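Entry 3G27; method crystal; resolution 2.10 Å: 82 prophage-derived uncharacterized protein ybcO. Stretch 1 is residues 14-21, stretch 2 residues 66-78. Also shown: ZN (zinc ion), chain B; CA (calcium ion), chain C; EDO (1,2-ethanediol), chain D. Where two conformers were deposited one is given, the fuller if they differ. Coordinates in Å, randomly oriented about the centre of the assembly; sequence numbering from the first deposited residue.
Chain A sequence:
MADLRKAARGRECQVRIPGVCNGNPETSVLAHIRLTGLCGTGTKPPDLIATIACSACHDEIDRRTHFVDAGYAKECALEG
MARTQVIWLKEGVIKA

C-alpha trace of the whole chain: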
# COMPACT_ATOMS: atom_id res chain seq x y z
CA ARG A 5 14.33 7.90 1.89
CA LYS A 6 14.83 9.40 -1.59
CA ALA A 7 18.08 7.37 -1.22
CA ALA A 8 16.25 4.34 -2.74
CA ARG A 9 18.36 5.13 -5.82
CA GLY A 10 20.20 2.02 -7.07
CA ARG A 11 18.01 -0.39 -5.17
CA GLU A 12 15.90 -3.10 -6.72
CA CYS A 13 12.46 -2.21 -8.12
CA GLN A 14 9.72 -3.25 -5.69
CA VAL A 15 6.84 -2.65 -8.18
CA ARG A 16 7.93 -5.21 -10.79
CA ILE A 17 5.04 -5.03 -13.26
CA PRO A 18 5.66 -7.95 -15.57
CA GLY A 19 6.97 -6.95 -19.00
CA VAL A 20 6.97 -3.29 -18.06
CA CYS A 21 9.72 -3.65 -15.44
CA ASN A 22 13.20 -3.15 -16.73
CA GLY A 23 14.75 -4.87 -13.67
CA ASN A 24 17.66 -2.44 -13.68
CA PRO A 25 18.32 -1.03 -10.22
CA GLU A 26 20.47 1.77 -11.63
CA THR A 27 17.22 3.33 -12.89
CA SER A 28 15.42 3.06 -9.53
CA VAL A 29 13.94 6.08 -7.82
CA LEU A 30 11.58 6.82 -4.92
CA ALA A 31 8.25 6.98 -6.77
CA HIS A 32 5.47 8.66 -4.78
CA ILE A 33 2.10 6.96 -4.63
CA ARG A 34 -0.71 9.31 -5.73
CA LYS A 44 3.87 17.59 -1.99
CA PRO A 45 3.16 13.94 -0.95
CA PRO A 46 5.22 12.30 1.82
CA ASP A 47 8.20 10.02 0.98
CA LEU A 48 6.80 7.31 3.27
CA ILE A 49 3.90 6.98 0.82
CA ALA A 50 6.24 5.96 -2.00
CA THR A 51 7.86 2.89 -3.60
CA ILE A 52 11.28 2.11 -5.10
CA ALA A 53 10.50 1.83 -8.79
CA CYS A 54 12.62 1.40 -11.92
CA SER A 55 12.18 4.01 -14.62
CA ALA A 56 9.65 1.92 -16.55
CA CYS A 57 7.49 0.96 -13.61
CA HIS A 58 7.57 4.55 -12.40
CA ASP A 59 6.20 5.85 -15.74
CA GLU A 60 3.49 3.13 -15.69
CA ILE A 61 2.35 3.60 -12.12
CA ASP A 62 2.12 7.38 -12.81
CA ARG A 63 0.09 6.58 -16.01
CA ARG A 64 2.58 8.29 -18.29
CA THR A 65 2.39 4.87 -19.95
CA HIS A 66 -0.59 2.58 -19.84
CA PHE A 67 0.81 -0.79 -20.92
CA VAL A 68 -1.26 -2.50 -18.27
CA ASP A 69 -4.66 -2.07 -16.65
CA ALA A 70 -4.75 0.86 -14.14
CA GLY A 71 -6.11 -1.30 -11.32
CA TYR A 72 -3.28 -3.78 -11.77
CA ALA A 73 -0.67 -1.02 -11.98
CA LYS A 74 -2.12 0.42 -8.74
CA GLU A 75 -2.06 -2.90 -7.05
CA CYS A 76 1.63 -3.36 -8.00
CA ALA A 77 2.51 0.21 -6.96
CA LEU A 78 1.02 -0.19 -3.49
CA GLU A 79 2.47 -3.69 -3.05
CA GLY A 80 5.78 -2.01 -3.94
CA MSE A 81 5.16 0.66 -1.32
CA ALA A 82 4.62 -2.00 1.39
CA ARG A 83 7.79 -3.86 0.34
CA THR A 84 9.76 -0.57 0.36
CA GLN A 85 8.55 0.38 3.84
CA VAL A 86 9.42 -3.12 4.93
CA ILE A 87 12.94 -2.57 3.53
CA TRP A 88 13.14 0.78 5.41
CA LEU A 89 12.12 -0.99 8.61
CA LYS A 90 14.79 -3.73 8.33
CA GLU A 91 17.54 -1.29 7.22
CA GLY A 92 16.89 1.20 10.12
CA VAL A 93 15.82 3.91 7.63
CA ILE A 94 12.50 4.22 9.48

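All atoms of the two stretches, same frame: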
# COMPACT_ATOMS: atom_id res chain seq x y z
N GLN A 14 10.68 -2.51 -6.49
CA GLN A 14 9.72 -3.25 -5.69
C GLN A 14 8.34 -3.34 -6.35
O GLN A 14 7.47 -4.00 -5.81
CB GLN A 14 9.60 -2.64 -4.31
CG GLN A 14 10.88 -2.65 -3.52
CD GLN A 14 11.40 -4.08 -3.31
OE1 GLN A 14 10.68 -4.94 -2.79
NE2 GLN A 14 12.63 -4.35 -3.75
N VAL A 15 8.15 -2.68 -7.49
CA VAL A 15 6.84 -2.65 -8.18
C VAL A 15 6.76 -3.87 -9.10
O VAL A 15 5.81 -4.64 -9.05
CB VAL A 15 6.64 -1.37 -9.03
CG1 VAL A 15 5.34 -1.44 -9.80
CG2 VAL A 15 6.67 -0.12 -8.18
N ARG A 16 7.77 -4.02 -9.95
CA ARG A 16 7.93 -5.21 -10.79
C ARG A 16 6.70 -5.62 -11.59
O ARG A 16 6.29 -6.78 -11.54
CB ARG A 16 8.39 -6.39 -9.92
CG ARG A 16 9.31 -5.98 -8.76
CD ARG A 16 10.14 -7.15 -8.27
NE ARG A 16 10.56 -7.02 -6.88
CZ ARG A 16 9.97 -7.65 -5.87
NH1 ARG A 16 10.41 -7.49 -4.63
NH2 ARG A 16 8.92 -8.44 -6.11
N ILE A 17 6.13 -4.69 -12.36
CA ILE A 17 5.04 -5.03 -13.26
C ILE A 17 5.63 -5.91 -14.36
O ILE A 17 6.61 -5.52 -15.04
CB ILE A 17 4.37 -3.79 -13.90
CG1 ILE A 17 3.75 -2.91 -12.81
CG2 ILE A 17 3.30 -4.25 -14.89
CD1 ILE A 17 3.33 -1.53 -13.26
N PRO A 18 5.08 -7.11 -14.54
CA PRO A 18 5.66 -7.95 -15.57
C PRO A 18 5.71 -7.28 -16.94
O PRO A 18 4.79 -6.59 -17.31
CB PRO A 18 4.73 -9.16 -15.60
CG PRO A 18 4.18 -9.23 -14.20
CD PRO A 18 4.01 -7.81 -13.80
N GLY A 19 6.81 -7.49 -17.66
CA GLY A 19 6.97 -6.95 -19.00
C GLY A 19 7.47 -5.53 -18.91
O GLY A 19 8.57 -5.21 -19.38
N VAL A 20 6.67 -4.70 -18.26
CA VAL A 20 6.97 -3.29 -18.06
C VAL A 20 8.30 -3.05 -17.30
O VAL A 20 9.12 -2.21 -17.70
CB VAL A 20 5.76 -2.56 -17.34
CG1 VAL A 20 6.14 -1.16 -16.96
CG2 VAL A 20 4.50 -2.58 -18.19
N CYS A 21 8.51 -3.80 -16.23
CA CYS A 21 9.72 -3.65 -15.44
C CYS A 21 10.93 -3.80 -16.31
O CYS A 21 10.99 -4.70 -17.17
CB CYS A 21 9.78 -4.70 -14.32
SG CYS A 21 10.91 -4.25 -12.89
N HIS A 66 0.54 3.39 -20.26
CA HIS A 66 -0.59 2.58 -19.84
C HIS A 66 -0.53 1.20 -20.50
O HIS A 66 -1.50 0.72 -21.08
CB HIS A 66 -1.89 3.32 -20.14
CG HIS A 66 -1.94 3.87 -21.53
ND1 HIS A 66 -1.42 5.11 -21.85
CD2 HIS A 66 -2.41 3.35 -22.68
CE1 HIS A 66 -1.57 5.32 -23.14
NE2 HIS A 66 -2.17 4.27 -23.67
N PHE A 67 0.63 0.55 -20.39
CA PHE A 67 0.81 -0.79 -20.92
C PHE A 67 -0.10 -1.79 -20.25
O PHE A 67 -0.57 -2.70 -20.88
CB PHE A 67 2.26 -1.24 -20.75
CG PHE A 67 3.22 -0.49 -21.60
CD1 PHE A 67 3.14 -0.56 -22.99
CD2 PHE A 67 4.22 0.24 -21.02
CE1 PHE A 67 4.02 0.12 -23.80
CE2 PHE A 67 5.13 0.95 -21.83
CZ PHE A 67 5.02 0.89 -23.22
N VAL A 68 -0.35 -1.63 -18.95
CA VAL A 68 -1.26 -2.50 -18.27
C VAL A 68 -2.46 -1.74 -17.71
O VAL A 68 -2.47 -0.51 -17.63
CB VAL A 68 -0.56 -3.29 -17.12
CG1 VAL A 68 0.73 -3.95 -17.63
CG2 VAL A 68 -0.27 -2.39 -15.93
N ASP A 69 -3.47 -2.52 -17.35
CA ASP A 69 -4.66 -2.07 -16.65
C ASP A 69 -4.33 -1.21 -15.40
O ASP A 69 -3.43 -1.52 -14.66
CB ASP A 69 -5.44 -3.37 -16.35
CG ASP A 69 -6.60 -3.17 -15.44
OD1 ASP A 69 -7.75 -3.23 -15.93
OD2 ASP A 69 -6.36 -3.04 -14.21
N ALA A 70 -5.05 -0.10 -15.21
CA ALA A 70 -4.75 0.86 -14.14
C ALA A 70 -4.96 0.29 -12.74
O ALA A 70 -4.29 0.69 -11.80
CB ALA A 70 -5.62 2.09 -14.28
N GLY A 71 -5.92 -0.60 -12.59
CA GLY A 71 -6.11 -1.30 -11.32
C GLY A 71 -4.94 -2.20 -10.97
O GLY A 71 -4.45 -2.21 -9.85
N TYR A 72 -4.46 -2.93 -11.95
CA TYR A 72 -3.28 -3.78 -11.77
C TYR A 72 -2.01 -2.97 -11.48
O TYR A 72 -1.25 -3.26 -10.56
CB TYR A 72 -3.11 -4.67 -12.98
CG TYR A 72 -1.97 -5.64 -12.87
CD1 TYR A 72 -1.98 -6.62 -11.91
CD2 TYR A 72 -0.90 -5.57 -13.75
CE1 TYR A 72 -0.95 -7.52 -11.81
CE2 TYR A 72 0.15 -6.47 -13.67
CZ TYR A 72 0.13 -7.44 -12.70
OH TYR A 72 1.16 -8.34 -12.61
N ALA A 73 -1.77 -1.93 -12.26
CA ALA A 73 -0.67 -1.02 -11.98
C ALA A 73 -0.73 -0.51 -10.54
O ALA A 73 0.28 -0.47 -9.86
CB ALA A 73 -0.73 0.15 -12.92
N LYS A 74 -1.93 -0.14 -10.09
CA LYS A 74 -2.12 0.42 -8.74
C LYS A 74 -1.81 -0.62 -7.71
O LYS A 74 -1.12 -0.37 -6.75
CB LYS A 74 -3.55 0.92 -8.50
N GLU A 75 -2.38 -1.79 -7.90
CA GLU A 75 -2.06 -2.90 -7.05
C GLU A 75 -0.54 -3.13 -6.91
O GLU A 75 -0.02 -3.19 -5.80
CB GLU A 75 -2.73 -4.12 -7.62
CG GLU A 75 -2.32 -5.35 -6.96
CD GLU A 75 -3.28 -6.46 -7.18
OE1 GLU A 75 -4.15 -6.40 -8.11
OE2 GLU A 75 -3.17 -7.41 -6.38
N CYS A 76 0.17 -3.20 -8.03
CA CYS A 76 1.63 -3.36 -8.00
C CYS A 76 2.37 -2.22 -7.33
O CYS A 76 3.31 -2.43 -6.58
CB CYS A 76 2.15 -3.52 -9.43
SG CYS A 76 1.55 -5.06 -10.19
N ALA A 77 1.91 -0.99 -7.57
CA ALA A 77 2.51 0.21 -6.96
C ALA A 77 2.48 0.13 -5.42
O ALA A 77 3.47 0.40 -4.71
CB ALA A 77 1.75 1.46 -7.46
N LEU A 78 1.30 -0.23 -4.91
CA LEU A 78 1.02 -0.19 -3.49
C LEU A 78 1.69 -1.37 -2.79
O LEU A 78 2.26 -1.23 -1.70
CB LEU A 78 -0.49 -0.17 -3.28
CG LEU A 78 -1.24 1.15 -3.51
CD1 LEU A 78 -2.72 0.93 -3.44
CD2 LEU A 78 -0.82 2.17 -2.48
ZN ZN B . 10.18 -2.11 -12.33
CA CA C . 10.96 -5.34 -19.54
C1 EDO D . 1.26 2.70 -25.28
O1 EDO D . 0.58 1.53 -24.77
C2 EDO D . 2.15 3.35 -24.23
O2 EDO D . 1.47 3.59 -23.00
O HOH W 1 11.04 -2.77 -19.46
O HOH W 2 13.11 -6.03 -18.81
O HOH W 3 10.34 -7.34 -17.96

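The contact between residues 14-21 and 66-78 is a small, apolar packing of an irregular loop against the start of a helix and the turn that leads into it, and no hydrogen bond crosses it. It illustrates a general principle: segments far apart in sequence can be joined by side-chain packing alone, with no hydrogen bond between them.

Ile17 lies at the centre. Its CG1 is 3.8 Å from CB of Cys76, its CG2 is 3.8 Å from CG1 of Val68 and 4.0 Å from CE2 of Tyr72, and its CD1 comes to 4.4 Å from CB of Ala73. One branched side chain thus touches three residues of the helix and one of the preceding turn. The helical repeat makes this possible, because Tyr72, Ala73 and Cys76 are spaced so as to present neighbouring positions on one side of the helix. The small side chain of Ala73 leaves the isoleucine close to the backbone, with CD1 of Ile17 4.2 Å from CA of Ala73.

The packing extends in both directions along the loop. Val15, in the t rotamer, places CG1 3.8 Å from CB of Cys76, where the two stretches come close enough for the CA atoms of Val15 and Cys76 to lie 5.3 Å apart. Toward the other end, Val20 sets CG2 3.7 Å from CB of Phe67 and 4.1 Å from CG1 of Val68; the CA-to-CB bonds of all three residues point toward the opposing stretch. Pro18 adds a more exposed contact at the edge of the Tyr72 ring, with its CD 3.1 Å from OH of Tyr72. The CA-to-CB bond of that tyrosine points sideways, and the length of the side chain brings its end to the loop.

Both surfaces are held in shape from within. Asp69 caps the helix, its OD2 accepting from N of Tyr72 at 3.0 Å, and the backbone bond from N of Cys76 to O of Tyr72, 2.9 Å, belongs to the regular helical series beyond it. In the loop, N of Cys21 donates to O of Ile17 at 2.8 Å, closing a turn around Gly19, whose positive phi suits glycine. Metals reinforce that turn: the calcium ion is bound by O of Gly19 at 2.4 Å and O of Cys21 at 2.5 Å, while SG of Cys21 binds the zinc ion at 2.3 Å, with further ligands elsewhere in the structure. Gly19 and Cys21, which bind the metals, make no contact with the other stretch, whereas Val20 between them packs against Phe67 and Val68.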